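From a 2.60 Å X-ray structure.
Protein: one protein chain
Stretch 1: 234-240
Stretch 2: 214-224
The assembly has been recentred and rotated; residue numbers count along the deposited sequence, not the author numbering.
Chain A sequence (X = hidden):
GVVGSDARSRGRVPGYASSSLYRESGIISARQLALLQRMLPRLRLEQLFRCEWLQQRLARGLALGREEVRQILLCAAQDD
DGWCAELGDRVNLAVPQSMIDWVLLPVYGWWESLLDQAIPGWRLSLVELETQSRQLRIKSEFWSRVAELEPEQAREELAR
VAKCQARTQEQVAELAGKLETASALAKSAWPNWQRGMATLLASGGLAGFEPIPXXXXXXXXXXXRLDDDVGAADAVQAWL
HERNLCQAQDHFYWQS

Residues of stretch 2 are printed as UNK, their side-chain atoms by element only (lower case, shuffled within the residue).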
ATOM      1  N   ASP A 234      30.638  14.551  -7.516  1.00 56.72           N
ATOM      2  CA  ASP A 234      31.194  13.242  -7.828  1.00 58.08           C
ATOM      3  C   ASP A 234      32.172  12.787  -6.750  1.00 54.80           C
ATOM      4  O   ASP A 234      32.462  11.605  -6.624  1.00 54.27           O
ATOM      5  CB  ASP A 234      31.853  13.232  -9.208  1.00 62.36           C
ATOM      6  CG  ASP A 234      33.180  13.960  -9.226  1.00 72.05           C
ATOM      7  OD1 ASP A 234      33.337  14.911  -8.431  1.00 81.56           O
ATOM      8  OD2 ASP A 234      34.064  13.584 -10.034  1.00 81.36           O
ATOM      9  N   ALA A 235      32.666  13.729  -5.958  1.00 43.58           N
ATOM     10  CA  ALA A 235      33.524  13.383  -4.833  1.00 42.93           C
ATOM     11  C   ALA A 235      32.728  12.676  -3.743  1.00 40.29           C
ATOM     12  O   ALA A 235      33.250  11.796  -3.064  1.00 40.76           O
ATOM     13  CB  ALA A 235      34.202  14.613  -4.276  1.00 44.83           C
ATOM     14  N   VAL A 236      31.467  13.051  -3.565  1.00 28.65           N
ATOM     15  CA  VAL A 236      30.651  12.332  -2.598  1.00 26.56           C
ATOM     16  C   VAL A 236      30.093  11.082  -3.256  1.00 25.48           C
ATOM     17  O   VAL A 236      29.881  10.065  -2.600  1.00 25.03           O
ATOM     18  CB  VAL A 236      29.515  13.189  -1.961  1.00 25.87           C
ATOM     19  CG1 VAL A 236      29.842  14.669  -2.039  1.00 25.81           C
ATOM     20  CG2 VAL A 236      28.174  12.895  -2.601  1.00 26.31           C
ATOM     21  N   GLN A 237      29.877  11.144  -4.562  1.00 32.81           N
ATOM     22  CA  GLN A 237      29.468   9.947  -5.291  1.00 32.47           C
ATOM     23  C   GLN A 237      30.522   8.871  -5.089  1.00 32.05           C
ATOM     24  O   GLN A 237      30.210   7.761  -4.678  1.00 32.99           O
ATOM     25  CB  GLN A 237      29.267  10.242  -6.781  1.00 33.74           C
ATOM     26  CG  GLN A 237      28.460   9.187  -7.526  1.00 33.48           C
ATOM     27  CD  GLN A 237      29.332   8.064  -8.069  1.00 37.30           C
ATOM     28  OE1 GLN A 237      30.564   8.145  -8.038  1.00 42.08           O
ATOM     29  NE2 GLN A 237      28.697   7.017  -8.583  1.00 36.97           N
ATOM     30  N   ALA A 238      31.776   9.223  -5.348  1.00 29.51           N
ATOM     31  CA  ALA A 238      32.894   8.290  -5.229  1.00 30.78           C
ATOM     32  C   ALA A 238      33.021   7.731  -3.819  1.00 32.11           C
ATOM     33  O   ALA A 238      33.311   6.554  -3.637  1.00 33.68           O
ATOM     34  CB  ALA A 238      34.182   8.969  -5.634  1.00 38.71           C
ATOM     35  N   TRP A 239      32.820   8.586  -2.823  1.00 29.93           N
ATOM     36  CA  TRP A 239      32.951   8.172  -1.433  1.00 28.90           C
ATOM     37  C   TRP A 239      31.928   7.094  -1.114  1.00 28.95           C
ATOM     38  O   TRP A 239      32.260   6.063  -0.537  1.00 29.46           O
ATOM     39  CB  TRP A 239      32.750   9.360  -0.499  1.00 27.53           C
ATOM     40  CG  TRP A 239      33.189   9.100   0.897  1.00 32.65           C
ATOM     41  CD1 TRP A 239      34.436   9.283   1.404  1.00 33.56           C
ATOM     42  CD2 TRP A 239      32.382   8.625   1.983  1.00 32.20           C
ATOM     43  NE1 TRP A 239      34.465   8.942   2.733  1.00 29.98           N
ATOM     44  CE2 TRP A 239      33.214   8.538   3.115  1.00 32.77           C
ATOM     45  CE3 TRP A 239      31.038   8.261   2.107  1.00 28.40           C
ATOM     46  CZ2 TRP A 239      32.753   8.101   4.349  1.00 33.09           C
ATOM     47  CZ3 TRP A 239      30.581   7.826   3.339  1.00 31.12           C
ATOM     48  CH2 TRP A 239      31.436   7.751   4.442  1.00 30.28           C
ATOM     49  N   LEU A 240      30.680   7.342  -1.499  1.00 32.97           N
ATOM     50  CA  LEU A 240      29.589   6.425  -1.204  1.00 32.62           C
ATOM     51  C   LEU A 240      29.820   5.131  -1.941  1.00 32.88           C
ATOM     52  O   LEU A 240      29.652   4.045  -1.393  1.00 34.61           O
ATOM     53  CB  LEU A 240      28.256   7.022  -1.647  1.00 31.79           C
ATOM     54  CG  LEU A 240      27.796   8.294  -0.941  1.00 33.05           C
ATOM     55  CD1 LEU A 240      26.524   8.831  -1.592  1.00 35.69           C
ATOM     56  CD2 LEU A 240      27.576   8.018   0.525  1.00 35.99           C
ATOM     57  N   UNK A 214      35.203  12.111  12.867  1.00 73.51           N
ATOM     58  CA  UNK A 214      36.366  12.400  12.035  1.00 75.27           C
ATOM     59  C   UNK A 214      36.416  11.478  10.824  1.00 72.88           C
ATOM     60  O   UNK A 214      36.907  11.853   9.762  1.00 73.22           O
ATOM     61  o   UNK A 214      39.685  13.530  10.238  1.00103.26           O
ATOM     62  c   UNK A 214      38.760  13.277  12.436  1.00 88.51           C
ATOM     63  c   UNK A 214      39.594  12.793  11.248  1.00101.99           C
ATOM     64  o   UNK A 214      40.176  11.687  11.331  1.00105.70           O
ATOM     65  c   UNK A 214      37.659  12.294  12.852  1.00 78.46           C
ATOM     66  N   UNK A 215      35.886  10.274  10.991  1.00 42.54           N
ATOM     67  CA  UNK A 215      35.917   9.262   9.942  1.00 39.32           C
ATOM     68  C   UNK A 215      34.972   9.583   8.779  1.00 37.44           C
ATOM     69  O   UNK A 215      34.922   8.864   7.786  1.00 38.07           O
ATOM     70  c   UNK A 215      34.046   7.806  10.778  1.00 36.36           C
ATOM     71  c   UNK A 215      35.548   7.885  10.513  1.00 39.92           C
ATOM     72  c   UNK A 215      36.001   6.766   9.568  1.00 42.52           C
ATOM     73  N   UNK A 216      34.218  10.667   8.903  1.00 38.20           N
ATOM     74  CA  UNK A 216      33.266  11.037   7.865  1.00 34.53           C
ATOM     75  C   UNK A 216      33.675  12.348   7.215  1.00 34.21           C
ATOM     76  O   UNK A 216      32.952  12.884   6.376  1.00 31.10           O
ATOM     77  c   UNK A 216      29.878  10.219   9.672  1.00 31.58           C
ATOM     78  c   UNK A 216      31.845  11.148   8.440  1.00 33.82           C
ATOM     79  c   UNK A 216      31.019   8.835   7.977  1.00 32.04           C
ATOM     80  c   UNK A 216      31.205   9.889   9.028  1.00 39.51           C
ATOM     81  N   UNK A 217      34.843  12.851   7.595  1.00 46.45           N
ATOM     82  CA  UNK A 217      35.332  14.127   7.092  1.00 49.13           C
ATOM     83  C   UNK A 217      35.443  14.211   5.569  1.00 47.17           C
ATOM     84  O   UNK A 217      34.983  15.178   4.969  1.00 45.18           O
ATOM     85  c   UNK A 217      35.760  16.111   9.442  1.00 78.99           C
ATOM     86  c   UNK A 217      36.682  14.469   7.728  1.00 53.52           C
ATOM     87  o   UNK A 217      35.364  16.766   8.449  1.00 80.98           O
ATOM     88  o   UNK A 217      35.499  16.441  10.623  1.00 83.33           O
ATOM     89  c   UNK A 217      36.597  14.858   9.204  1.00 67.07           C
ATOM     90  N   UNK A 218      36.053  13.215   4.939  1.00 58.65           N
ATOM     91  CA  UNK A 218      36.256  13.282   3.493  1.00 59.01           C
ATOM     92  C   UNK A 218      34.947  13.164   2.712  1.00 54.56           C
ATOM     93  O   UNK A 218      34.885  13.521   1.540  1.00 54.47           O
ATOM     94  s   UNK A 218      37.570  10.866   4.097  1.00 73.57           S
ATOM     95  c   UNK A 218      37.316  12.276   3.012  1.00 62.66           C
ATOM     96  N   UNK A 219      33.904  12.670   3.364  1.00 31.15           N
ATOM     97  CA  UNK A 219      32.558  12.773   2.808  1.00 28.62           C
ATOM     98  C   UNK A 219      31.964  14.160   3.053  1.00 28.11           C
ATOM     99  O   UNK A 219      31.358  14.752   2.159  1.00 27.24           O
ATOM    100  c   UNK A 219      29.928  11.921   1.603  1.00 32.91           C
ATOM    101  c   UNK A 219      31.624  11.739   3.422  1.00 28.76           C
ATOM    102  c   UNK A 219      29.200  11.144   3.885  1.00 31.66           C
ATOM    103  c   UNK A 219      30.157  12.042   3.104  1.00 34.79           C
ATOM    104  N   UNK A 220      32.142  14.676   4.265  1.00 34.42           N
ATOM    105  CA  UNK A 220      31.522  15.936   4.635  1.00 33.93           C
ATOM    106  C   UNK A 220      32.084  17.136   3.890  1.00 33.52           C
ATOM    107  O   UNK A 220      31.328  17.981   3.421  1.00 30.22           O
ATOM    108  c   UNK A 220      27.291  14.627   7.067  1.00 38.96           C
ATOM    109  c   UNK A 220      31.605  16.178   6.139  1.00 35.29           C
ATOM    110  c   UNK A 220      28.608  14.897   6.734  1.00 41.75           C
ATOM    111  c   UNK A 220      30.360  16.829   6.673  1.00 38.01           C
ATOM    112  c   UNK A 220      26.893  16.906   7.721  1.00 45.23           C
ATOM    113  c   UNK A 220      30.201  18.138   7.018  1.00 41.29           C
ATOM    114  n   UNK A 220      28.914  18.359   7.453  1.00 40.51           N
ATOM    115  c   UNK A 220      26.455  15.622   7.552  1.00 39.16           C
ATOM    116  c   UNK A 220      28.215  17.184   7.388  1.00 41.14           C
ATOM    117  c   UNK A 220      29.087  16.199   6.895  1.00 40.55           C
ATOM    118  N   UNK A 221      33.405  17.216   3.791  1.00 47.11           N
ATOM    119  CA  UNK A 221      34.039  18.310   3.068  1.00 49.00           C
ATOM    120  C   UNK A 221      33.340  18.594   1.728  1.00 48.61           C
ATOM    121  O   UNK A 221      32.851  19.706   1.512  1.00 49.83           O
ATOM    122  c   UNK A 221      35.547  18.070   2.914  1.00 49.32           C
ATOM    123  c   UNK A 221      36.352  20.060   1.545  1.00 72.60           C
ATOM    124  c   UNK A 221      36.155  18.554   1.600  1.00 60.17           C
ATOM    125  o   UNK A 221      36.380  20.738   2.576  1.00 76.59           O
ATOM    126  n   UNK A 221      36.497  20.590   0.335  1.00 77.26           N
ATOM    127  N   UNK A 222      33.255  17.588   0.838  1.00 38.71           N
ATOM    128  CA  UNK A 222      32.584  17.799  -0.449  1.00 37.03           C
ATOM    129  C   UNK A 222      31.090  18.035  -0.292  1.00 36.95           C
ATOM    130  O   UNK A 222      30.495  18.755  -1.085  1.00 37.85           O
ATOM    131  c   UNK A 222      33.872  15.771  -0.437  1.00 37.19           C
ATOM    132  c   UNK A 222      32.793  16.472  -1.180  1.00 37.66           C
ATOM    133  c   UNK A 222      33.766  16.216   0.972  1.00 38.93           C
ATOM    134  N   UNK A 223      30.485  17.422   0.716  1.00 34.86           N
ATOM    135  CA  UNK A 223      29.039  17.493   0.874  1.00 33.40           C
ATOM    136  C   UNK A 223      28.594  18.935   1.124  1.00 34.06           C
ATOM    137  O   UNK A 223      27.541  19.366   0.653  1.00 33.42           O
ATOM    138  c   UNK A 223      27.089  16.191   1.991  1.00 31.27           C
ATOM    139  c   UNK A 223      28.572  16.568   2.006  1.00 32.69           C
ATOM    140  c   UNK A 223      26.768  15.361   0.769  1.00 27.19           C
ATOM    141  c   UNK A 223      26.699  15.442   3.241  1.00 30.83           C
ATOM    142  N   UNK A 224      29.413  19.687   1.847  1.00 40.23           N
ATOM    143  CA  UNK A 224      29.060  21.052   2.222  1.00 40.86           C
ATOM    144  C   UNK A 224      29.460  22.052   1.161  1.00 40.99           C
ATOM    145  O   UNK A 224      29.360  23.261   1.381  1.00 42.66           O
ATOM    146  c   UNK A 224      29.722  21.431   3.540  1.00 40.55           C
ATOM    147  s   UNK A 224      29.153  20.451   4.913  1.00 45.86           S
TER

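Position 214 carries three side-chain carbons in a row, the third bearing two oxygens; that carboxylate chain is glutamate, E214, and its side chain makes no contact with stretch 1. At 215 one carbon bears two others, the beta-branched pattern of valine. V215 points sideways, and its backbone O lies 4.1 Å from W239 CZ2, near the plane of the indole at its edge. Position 216 has four carbons forked at the second, which is leucine; although its CA-to-CB bond points sideways, the end of L216 turns inward, CD2 reaching 3.7 Å from W239 CH2. L216 is also the N-cap residue, its O accepting from the N of position 220 at 2.9 Å.

Position 217 repeats the three-carbon, two-oxygen chain, so it is glutamate; E217 points away. One carbon followed by sulfur identifies 218 as cysteine. C218 SG sits 3.9 Å from W239 NE1 and 4.9 Å from the centroid of the five-membered ring, 73° off its normal, an oblique approach. At 219 four carbons fork at the second, again leucine. L219 CB lies 3.6 Å from the centroid of the W239 six-membered ring and only 14° off the normal, a CH-pi contact over the face, while L219 CD1 meets V236 CB at 3.8 Å.

Position 220 holds one carbon and then fused five- and six-membered rings with a single nitrogen: tryptophan. W220 points away, and its indole makes no contact with stretch 1. At 221 three carbons end in one oxygen and one nitrogen, and glutamine fits; Q221 is out of reach. Position 222 has three carbons closing a ring onto the backbone N, which only proline does. Lacking an amide hydrogen, P222 cannot donate to the preceding turn, and the helix kinks here. Its CB packs 3.6 Å from V236 CG1 and 3.9 Å from A235 CB. Position 223, four carbons forked at the second, is leucine, with L223 CD1 4.2 Å from V236 CG1. At 224 one carbon and a sulfur give cysteine; C224 has left helical phi/psi and makes no contact.

The two helices run nearly antiparallel, at 155°, with axes 8.6 Å apart at closest approach. V236 and L219 mark the register, their CA atoms 5.7 Å apart. A235, V236 and W239 all point toward stretch 2, as do L219 and P222 toward stretch 1. No hydrogen bond crosses the interface, so its 405 Å² of buried surface rests on packing: L219 sits at the middle of the contact, its CB over one face of the W239 ring and its CD1 against V236; L216 and C218 approach the W239 ring obliquely, and P222 and L223 continue the packing on V236.

Stretch 2 214-224: EVLECLWQPLC
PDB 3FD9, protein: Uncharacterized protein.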